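PDB 1VBK: hypothetical protein PH1313, which is of unknown function but, as a ThiI-like protein with a THUMP domain, probably binds RNA and ATP and may act in tRNA thiolation or thiamine biosynthesis. Local coordinates for residues Leu193-Leu197 / Tyr297-Lys302; Val259-Pro265 / Pro285-Ile291. The contacts are given in a common frame with arbitrary orientation. Residue numbers count along the deposited sequence, not the author numbering.

Contact 1 (Leu193-Leu197 / Tyr297-Lys302)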
ATOM      1  N   LEU A 193      12.226 -18.797  -3.122  1.00 23.63           N
ATOM      2  CA  LEU A 193      11.087 -19.629  -2.741  1.00 24.79           C
ATOM      3  C   LEU A 193      10.148 -18.818  -1.854  1.00 24.21           C
ATOM      4  O   LEU A 193       8.926 -18.966  -1.921  1.00 23.36           O
ATOM      5  CB  LEU A 193      11.562 -20.875  -1.985  1.00 24.94           C
ATOM      6  CG  LEU A 193      10.464 -21.810  -1.466  1.00 26.66           C
ATOM      7  CD1 LEU A 193       9.605 -22.310  -2.627  1.00 27.73           C
ATOM      8  CD2 LEU A 193      11.099 -22.979  -0.733  1.00 28.71           C
ATOM      9  N   ALA A 194      10.732 -17.959  -1.024  1.00 23.73           N
ATOM     10  CA  ALA A 194       9.954 -17.104  -0.138  1.00 22.43           C
ATOM     11  C   ALA A 194       9.073 -16.196  -0.997  1.00 21.58           C
ATOM     12  O   ALA A 194       7.895 -16.001  -0.708  1.00 20.05           O
ATOM     13  CB  ALA A 194      10.891 -16.263   0.726  1.00 22.66           C
ATOM     14  N   ILE A 195       9.659 -15.643  -2.053  1.00 20.60           N
ATOM     15  CA  ILE A 195       8.929 -14.763  -2.962  1.00 21.88           C
ATOM     16  C   ILE A 195       7.837 -15.534  -3.692  1.00 21.79           C
ATOM     17  O   ILE A 195       6.716 -15.053  -3.836  1.00 20.01           O
ATOM     18  CB  ILE A 195       9.886 -14.117  -3.982  1.00 21.91           C
ATOM     19  CG1 ILE A 195      10.793 -13.120  -3.249  1.00 23.89           C
ATOM     20  CG2 ILE A 195       9.092 -13.433  -5.096  1.00 22.58           C
ATOM     21  CD1 ILE A 195      11.881 -12.507  -4.100  1.00 26.29           C
ATOM     22  N   PHE A 196       8.166 -16.740  -4.141  1.00 22.12           N
ATOM     23  CA  PHE A 196       7.196 -17.571  -4.841  1.00 22.84           C
ATOM     24  C   PHE A 196       5.973 -17.817  -3.954  1.00 22.30           C
ATOM     25  O   PHE A 196       4.834 -17.683  -4.403  1.00 23.28           O
ATOM     26  CB  PHE A 196       7.852 -18.903  -5.249  1.00 22.08           C
ATOM     27  CG  PHE A 196       6.917 -19.864  -5.935  1.00 21.30           C
ATOM     28  CD1 PHE A 196       6.033 -20.645  -5.196  1.00 20.97           C
ATOM     29  CD2 PHE A 196       6.913 -19.979  -7.321  1.00 21.39           C
ATOM     30  CE1 PHE A 196       5.156 -21.529  -5.828  1.00 20.52           C
ATOM     31  CE2 PHE A 196       6.040 -20.860  -7.966  1.00 22.36           C
ATOM     32  CZ  PHE A 196       5.159 -21.638  -7.214  1.00 21.64           C
ATOM     33  N   LEU A 197       6.211 -18.157  -2.690  1.00 22.61           N
ATOM     34  CA  LEU A 197       5.126 -18.425  -1.752  1.00 22.81           C
ATOM     35  C   LEU A 197       4.220 -17.216  -1.516  1.00 23.13           C
ATOM     36  O   LEU A 197       3.009 -17.364  -1.349  1.00 22.10           O
ATOM     37  CB  LEU A 197       5.696 -18.911  -0.418  1.00 23.41           C
ATOM     38  CG  LEU A 197       6.427 -20.259  -0.464  1.00 25.31           C
ATOM     39  CD1 LEU A 197       7.153 -20.505   0.852  1.00 24.88           C
ATOM     40  CD2 LEU A 197       5.429 -21.371  -0.748  1.00 25.38           C
ATOM     41  N   TYR A 297       3.461 -27.975   4.292  1.00 40.08           N
ATOM     42  CA  TYR A 297       2.993 -27.193   3.156  1.00 38.05           C
ATOM     43  C   TYR A 297       4.166 -26.793   2.272  1.00 36.66           C
ATOM     44  O   TYR A 297       4.139 -26.986   1.056  1.00 36.34           O
ATOM     45  CB  TYR A 297       2.273 -25.930   3.633  1.00 37.15           C
ATOM     46  CG  TYR A 297       2.034 -24.927   2.527  1.00 37.75           C
ATOM     47  CD1 TYR A 297       1.195 -25.229   1.450  1.00 37.38           C
ATOM     48  CD2 TYR A 297       2.664 -23.681   2.542  1.00 36.68           C
ATOM     49  CE1 TYR A 297       0.992 -24.312   0.415  1.00 37.29           C
ATOM     50  CE2 TYR A 297       2.467 -22.760   1.516  1.00 36.43           C
ATOM     51  CZ  TYR A 297       1.632 -23.081   0.457  1.00 36.36           C
ATOM     52  OH  TYR A 297       1.440 -22.172  -0.554  1.00 35.05           O
ATOM     53  N   ILE A 298       5.198 -26.229   2.888  1.00 36.30           N
ATOM     54  CA  ILE A 298       6.373 -25.801   2.144  1.00 35.29           C
ATOM     55  C   ILE A 298       6.985 -26.965   1.371  1.00 35.48           C
ATOM     56  O   ILE A 298       7.423 -26.802   0.231  1.00 34.92           O
ATOM     57  CB  ILE A 298       7.436 -25.187   3.086  1.00 35.68           C
ATOM     58  CG1 ILE A 298       6.867 -23.926   3.750  1.00 37.05           C
ATOM     59  CG2 ILE A 298       8.704 -24.861   2.302  1.00 35.14           C
ATOM     60  CD1 ILE A 298       7.824 -23.236   4.706  1.00 37.40           C
ATOM     61  N   LYS A 299       7.010 -28.139   1.994  1.00 35.19           N
ATOM     62  CA  LYS A 299       7.560 -29.329   1.348  1.00 36.19           C
ATOM     63  C   LYS A 299       6.738 -29.670   0.106  1.00 34.30           C
ATOM     64  O   LYS A 299       7.289 -29.996  -0.944  1.00 34.64           O
ATOM     65  CB  LYS A 299       7.538 -30.520   2.314  1.00 38.14           C
ATOM     66  CG  LYS A 299       8.242 -30.275   3.642  1.00 41.92           C
ATOM     67  CD  LYS A 299       9.733 -30.030   3.466  1.00 44.62           C
ATOM     68  CE  LYS A 299      10.445 -31.269   2.950  1.00 46.14           C
ATOM     69  NZ  LYS A 299      11.914 -31.047   2.846  1.00 48.31           N
ATOM     70  N   SER A 300       5.416 -29.587   0.228  1.00 34.95           N
ATOM     71  CA  SER A 300       4.535 -29.896  -0.894  1.00 33.58           C
ATOM     72  C   SER A 300       4.830 -28.965  -2.069  1.00 33.06           C
ATOM     73  O   SER A 300       4.883 -29.401  -3.218  1.00 32.39           O
ATOM     74  CB  SER A 300       3.067 -29.766  -0.479  1.00 34.73           C
ATOM     75  OG  SER A 300       2.702 -28.409  -0.275  1.00 34.86           O
ATOM     76  N   VAL A 301       5.028 -27.682  -1.779  1.00 32.35           N
ATOM     77  CA  VAL A 301       5.331 -26.718  -2.830  1.00 30.70           C
ATOM     78  C   VAL A 301       6.650 -27.077  -3.494  1.00 31.30           C
ATOM     79  O   VAL A 301       6.740 -27.143  -4.720  1.00 31.49           O
ATOM     80  CB  VAL A 301       5.430 -25.284  -2.274  1.00 29.55           C
ATOM     81  CG1 VAL A 301       5.866 -24.327  -3.380  1.00 26.35           C
ATOM     82  CG2 VAL A 301       4.085 -24.861  -1.705  1.00 25.41           C
ATOM     83  N   LYS A 302       7.672 -27.315  -2.680  1.00 32.06           N
ATOM     84  CA  LYS A 302       8.985 -27.676  -3.201  1.00 34.93           C
ATOM     85  C   LYS A 302       8.875 -28.938  -4.060  1.00 35.14           C
ATOM     86  O   LYS A 302       9.469 -29.027  -5.134  1.00 34.66           O
ATOM     87  CB  LYS A 302       9.962 -27.912  -2.043  1.00 35.72           C
ATOM     88  CG  LYS A 302      10.123 -26.707  -1.122  1.00 37.85           C
ATOM     89  CD  LYS A 302      11.007 -27.017   0.079  1.00 40.09           C
ATOM     90  CE  LYS A 302      12.443 -27.276  -0.333  1.00 41.36           C
ATOM     91  NZ  LYS A 302      13.299 -27.568   0.852  1.00 44.30           N
TER
HETATM   92  O   HOH W   1       2.164 -19.714   0.064  1.00 34.82           O
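Helices that cross steeply share only a short patch of surface, and this pair is an example. The axes of 193-197 and 297-302 cross at 100° with a closest approach of 11.7 Å, a wide gap filled by aliphatic and aromatic side chains. Leu-193 comes first: its CD2 lies 3.9 Å from CG of Lys-302, whose aliphatic stem borders the patch, and 4.3 Å from CG2 of Ile-298, while its CD1 is 4.3 Å from CG1 of Val-301. One turn on, Phe-196 sets CE1 3.8 Å from the same Val-301 CG1, while its ring also makes edge-to-face contacts with Phe-69, Trp-171 and Tyr-230. Leu-197 buries the most surface, with CD2 3.9 Å from Val-301 CG2 and 4.0 Å from Tyr-297 CE2. Val-301 thus meets all three residues. The polar margin is bridged by water: water 1 donates to Leu-197 O (2.9 Å) and lies 2.6 Å from Tyr-297 OH, a hydroxyl that also hydrogen-bonds Lys-200. The contact is a near-orthogonal helix-helix packing, in which the C-terminal helix 295-305 is joined to helix 189-200 of the HUP-type, Rossmann-like alpha/beta domain.

Contact 2 (Val259-Pro265 / Pro285-Ile291); sequences VIKGLRP and PVYYPLI
At the apolar centre, Leu-263 (chi1 t, chi2 p) places CB 3.6 Å from CD1 of Tyr-288 (chi1 m), and its CG lies 4.0 Å from CD1 of Ile-291 (chi1 m). Ile-291 CG1 rests 3.5 Å from Pro-265 CD. Beside this cluster Leu-290, chi1 m and chi2 t, packs its CD1 methyl over the backbone carbonyl of Gly-262 (3.4 Å from O) and 3.9 Å from Arg-264 CG. Earlier in the segments, Val-259 and Val-286 share one sheet face (CB to CG2, 4.2 Å), whereas Ile-260 and Tyr-287 occupy the other, where Ile-260 CG2 is 4.0 Å from Pro-289 CD.

The backbone of 259-260 and 286-287 is extended and parallel, pairing Val-259 with Val-286 (CA-CA 4.6 Å) and Ile-260 with Tyr-287 (4.9 Å). Three hydrogen bonds set the register: Val-259 N to Pro-285 O, 2.9 Å; Tyr-287 N to Val-259 O, 2.6 Å; and Lys-261 N to Tyr-287 O, 3.1 Å. Gly-262 (phi/psi -89/22) then turns the chain, and Leu-263 (-57/138) is extended. Tyr-288 (-127/83) takes the N-cap position, and Pro-289 opens the helix.

Past the strands, water 2 donates to Lys-261 O (2.9 Å) and Leu-263 O (2.7 Å) and accepts from Leu-290 N (2.9 Å). At the polar edge Lys-261 forms salt bridges with Glu-274 and Asp-278, and Tyr-288 OH hydrogen-bonds Asp-278, linking both segments to helix 273-281, the crossover of this beta-alpha-beta unit. The chemistry implies a division by position: direct backbone bonds fix the strands, while beyond them one water satisfies backbone polar groups beside apolar side chains.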
ATOM      1  N   VAL A 259       7.672  -6.147   3.204  1.00 18.52           N
ATOM      2  CA  VAL A 259       8.967  -6.625   2.735  1.00 17.43           C
ATOM      3  C   VAL A 259       9.049  -8.121   3.014  1.00 18.92           C
ATOM      4  O   VAL A 259       8.663  -8.579   4.089  1.00 17.76           O
ATOM      5  CB  VAL A 259      10.128  -5.902   3.460  1.00 17.73           C
ATOM      6  CG1 VAL A 259      11.465  -6.509   3.049  1.00 18.55           C
ATOM      7  CG2 VAL A 259      10.094  -4.414   3.131  1.00 18.93           C
ATOM      8  N   ILE A 260       9.541  -8.870   2.031  1.00 17.71           N
ATOM      9  CA  ILE A 260       9.668 -10.320   2.134  1.00 18.42           C
ATOM     10  C   ILE A 260      11.132 -10.751   2.162  1.00 18.08           C
ATOM     11  O   ILE A 260      11.920 -10.332   1.320  1.00 18.11           O
ATOM     12  CB  ILE A 260       8.982 -11.007   0.927  1.00 18.22           C
ATOM     13  CG1 ILE A 260       7.495 -10.651   0.907  1.00 18.49           C
ATOM     14  CG2 ILE A 260       9.185 -12.521   0.997  1.00 18.97           C
ATOM     15  CD1 ILE A 260       6.845 -10.844  -0.447  1.00 23.56           C
ATOM     16  N   LYS A 261      11.491 -11.592   3.129  1.00 19.13           N
ATOM     17  CA  LYS A 261      12.865 -12.091   3.239  1.00 20.99           C
ATOM     18  C   LYS A 261      12.864 -13.614   3.337  1.00 22.86           C
ATOM     19  O   LYS A 261      11.893 -14.205   3.798  1.00 23.40           O
ATOM     20  CB  LYS A 261      13.566 -11.478   4.459  1.00 21.21           C
ATOM     21  CG  LYS A 261      13.895  -9.995   4.286  1.00 22.87           C
ATOM     22  CD  LYS A 261      14.528  -9.383   5.532  1.00 24.89           C
ATOM     23  CE  LYS A 261      15.887  -9.987   5.841  1.00 29.18           C
ATOM     24  NZ  LYS A 261      16.479  -9.401   7.086  1.00 31.43           N
ATOM     25  N   GLY A 262      13.954 -14.244   2.904  1.00 24.83           N
ATOM     26  CA  GLY A 262      14.029 -15.696   2.929  1.00 28.31           C
ATOM     27  C   GLY A 262      14.568 -16.306   4.209  1.00 31.20           C
ATOM     28  O   GLY A 262      15.028 -17.447   4.209  1.00 31.20           O
ATOM     29  N   LEU A 263      14.489 -15.552   5.300  1.00 34.07           N
ATOM     30  CA  LEU A 263      14.979 -15.992   6.601  1.00 36.57           C
ATOM     31  C   LEU A 263      14.356 -17.303   7.090  1.00 38.13           C
ATOM     32  O   LEU A 263      13.150 -17.526   6.956  1.00 37.68           O
ATOM     33  CB  LEU A 263      14.725 -14.887   7.632  1.00 38.13           C
ATOM     34  CG  LEU A 263      15.382 -15.003   9.008  1.00 39.19           C
ATOM     35  CD1 LEU A 263      16.893 -14.947   8.860  1.00 40.70           C
ATOM     36  CD2 LEU A 263      14.899 -13.867   9.894  1.00 39.26           C
ATOM     37  N   ARG A 264      15.194 -18.167   7.659  1.00 40.29           N
ATOM     38  CA  ARG A 264      14.751 -19.452   8.195  1.00 42.69           C
ATOM     39  C   ARG A 264      15.067 -19.516   9.686  1.00 43.03           C
ATOM     40  O   ARG A 264      15.997 -18.864  10.158  1.00 41.89           O
ATOM     41  CB  ARG A 264      15.470 -20.611   7.502  1.00 45.43           C
ATOM     42  CG  ARG A 264      15.203 -20.751   6.021  1.00 49.35           C
ATOM     43  CD  ARG A 264      16.011 -21.912   5.471  1.00 51.92           C
ATOM     44  NE  ARG A 264      17.441 -21.728   5.713  1.00 54.13           N
ATOM     45  CZ  ARG A 264      18.355 -22.678   5.540  1.00 55.50           C
ATOM     46  NH1 ARG A 264      17.991 -23.883   5.126  1.00 56.60           N
ATOM     47  NH2 ARG A 264      19.635 -22.420   5.775  1.00 56.19           N
ATOM     48  N   PRO A 265      14.304 -20.321  10.443  1.00 43.98           N
ATOM     49  CA  PRO A 265      14.526 -20.456  11.886  1.00 44.53           C
ATOM     50  C   PRO A 265      15.989 -20.786  12.179  1.00 44.92           C
ATOM     51  O   PRO A 265      16.539 -20.385  13.204  1.00 44.99           O
ATOM     52  CB  PRO A 265      13.592 -21.601  12.272  1.00 44.84           C
ATOM     53  CG  PRO A 265      12.469 -21.465  11.288  1.00 44.90           C
ATOM     54  CD  PRO A 265      13.207 -21.199   9.997  1.00 44.07           C
ATOM     55  N   PRO A 285       5.834  -3.665   7.552  1.00 20.07           N
ATOM     56  CA  PRO A 285       6.026  -5.014   8.095  1.00 20.35           C
ATOM     57  C   PRO A 285       6.915  -5.890   7.222  1.00 18.84           C
ATOM     58  O   PRO A 285       6.886  -5.793   5.997  1.00 19.43           O
ATOM     59  CB  PRO A 285       4.602  -5.566   8.166  1.00 21.06           C
ATOM     60  CG  PRO A 285       3.771  -4.340   8.362  1.00 23.23           C
ATOM     61  CD  PRO A 285       4.400  -3.356   7.407  1.00 19.99           C
ATOM     62  N   VAL A 286       7.695  -6.754   7.866  1.00 19.38           N
ATOM     63  CA  VAL A 286       8.573  -7.672   7.159  1.00 20.11           C
ATOM     64  C   VAL A 286       7.997  -9.069   7.356  1.00 21.56           C
ATOM     65  O   VAL A 286       7.612  -9.433   8.467  1.00 21.59           O
ATOM     66  CB  VAL A 286      10.008  -7.618   7.725  1.00 20.87           C
ATOM     67  CG1 VAL A 286      10.909  -8.576   6.965  1.00 19.33           C
ATOM     68  CG2 VAL A 286      10.544  -6.200   7.626  1.00 19.57           C
ATOM     69  N   TYR A 287       7.919  -9.839   6.279  1.00 20.39           N
ATOM     70  CA  TYR A 287       7.369 -11.184   6.359  1.00 21.98           C
ATOM     71  C   TYR A 287       8.416 -12.243   6.067  1.00 20.98           C
ATOM     72  O   TYR A 287       9.305 -12.040   5.236  1.00 20.07           O
ATOM     73  CB  TYR A 287       6.190 -11.327   5.395  1.00 23.85           C
ATOM     74  CG  TYR A 287       5.077 -10.345   5.682  1.00 25.66           C
ATOM     75  CD1 TYR A 287       5.073  -9.074   5.105  1.00 25.69           C
ATOM     76  CD2 TYR A 287       4.045 -10.671   6.562  1.00 28.75           C
ATOM     77  CE1 TYR A 287       4.068  -8.151   5.396  1.00 25.40           C
ATOM     78  CE2 TYR A 287       3.033  -9.755   6.863  1.00 29.14           C
ATOM     79  CZ  TYR A 287       3.051  -8.498   6.274  1.00 29.51           C
ATOM     80  OH  TYR A 287       2.051  -7.593   6.553  1.00 27.59           O
ATOM     81  N   TYR A 288       8.297 -13.370   6.764  1.00 21.34           N
ATOM     82  CA  TYR A 288       9.222 -14.486   6.627  1.00 22.98           C
ATOM     83  C   TYR A 288       8.427 -15.758   6.336  1.00 24.21           C
ATOM     84  O   TYR A 288       8.142 -16.547   7.238  1.00 25.63           O
ATOM     85  CB  TYR A 288      10.001 -14.661   7.929  1.00 23.30           C
ATOM     86  CG  TYR A 288      10.579 -13.378   8.477  1.00 24.09           C
ATOM     87  CD1 TYR A 288      11.734 -12.818   7.932  1.00 24.17           C
ATOM     88  CD2 TYR A 288       9.973 -12.724   9.550  1.00 23.53           C
ATOM     89  CE1 TYR A 288      12.278 -11.640   8.445  1.00 22.35           C
ATOM     90  CE2 TYR A 288      10.505 -11.544  10.070  1.00 24.06           C
ATOM     91  CZ  TYR A 288      11.658 -11.012   9.511  1.00 25.09           C
ATOM     92  OH  TYR A 288      12.186  -9.848  10.015  1.00 25.61           O
ATOM     93  N   PRO A 289       8.065 -15.975   5.066  1.00 25.71           N
ATOM     94  CA  PRO A 289       7.294 -17.151   4.653  1.00 26.14           C
ATOM     95  C   PRO A 289       7.854 -18.496   5.114  1.00 26.62           C
ATOM     96  O   PRO A 289       7.101 -19.379   5.524  1.00 27.70           O
ATOM     97  CB  PRO A 289       7.281 -17.036   3.130  1.00 26.79           C
ATOM     98  CG  PRO A 289       7.362 -15.569   2.899  1.00 26.93           C
ATOM     99  CD  PRO A 289       8.408 -15.144   3.899  1.00 25.23           C
ATOM    100  N   LEU A 290       9.172 -18.649   5.046  1.00 27.38           N
ATOM    101  CA  LEU A 290       9.809 -19.906   5.425  1.00 29.91           C
ATOM    102  C   LEU A 290       9.757 -20.194   6.921  1.00 32.05           C
ATOM    103  O   LEU A 290      10.064 -21.305   7.356  1.00 32.48           O
ATOM    104  CB  LEU A 290      11.257 -19.928   4.927  1.00 28.99           C
ATOM    105  CG  LEU A 290      11.411 -19.689   3.416  1.00 29.18           C
ATOM    106  CD1 LEU A 290      12.876 -19.768   3.021  1.00 27.51           C
ATOM    107  CD2 LEU A 290      10.597 -20.716   2.648  1.00 31.28           C
ATOM    108  N   ILE A 291       9.364 -19.196   7.705  1.00 32.64           N
ATOM    109  CA  ILE A 291       9.253 -19.360   9.148  1.00 32.54           C
ATOM    110  C   ILE A 291       7.784 -19.402   9.562  1.00 33.54           C
ATOM    111  O   ILE A 291       7.392 -20.204  10.411  1.00 32.91           O
ATOM    112  CB  ILE A 291       9.947 -18.200   9.908  1.00 33.46           C
ATOM    113  CG1 ILE A 291      11.457 -18.238   9.658  1.00 34.64           C
ATOM    114  CG2 ILE A 291       9.652 -18.298  11.400  1.00 33.30           C
ATOM    115  CD1 ILE A 291      12.222 -17.100  10.322  1.00 35.19           C
TER
HETATM  116  O   HOH W   2      11.220 -16.650   5.260  1.00 22.28           O

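In the fold
Contacts 1 and 2 lie 12 Å apart between centres, on the same side of the chain's centre, and they touch: Ala-194 CB is 3.8 Å from Lys-261 O, and Leu-197 CD1 is 3.9 Å from Leu-290 CD2. Along the chain contact 2 is nested inside the loop closed by contact 1. It belongs to the edge of the five-stranded parallel sheet, order 3-2-1-4-5, with 286-287 an outermost strand within this chain. Helix 289-292 leads on to helix 295-305, so helix 189-200 packs on both the sheet edge and the C-terminal helix, in the domain that, by family, probably binds ATP.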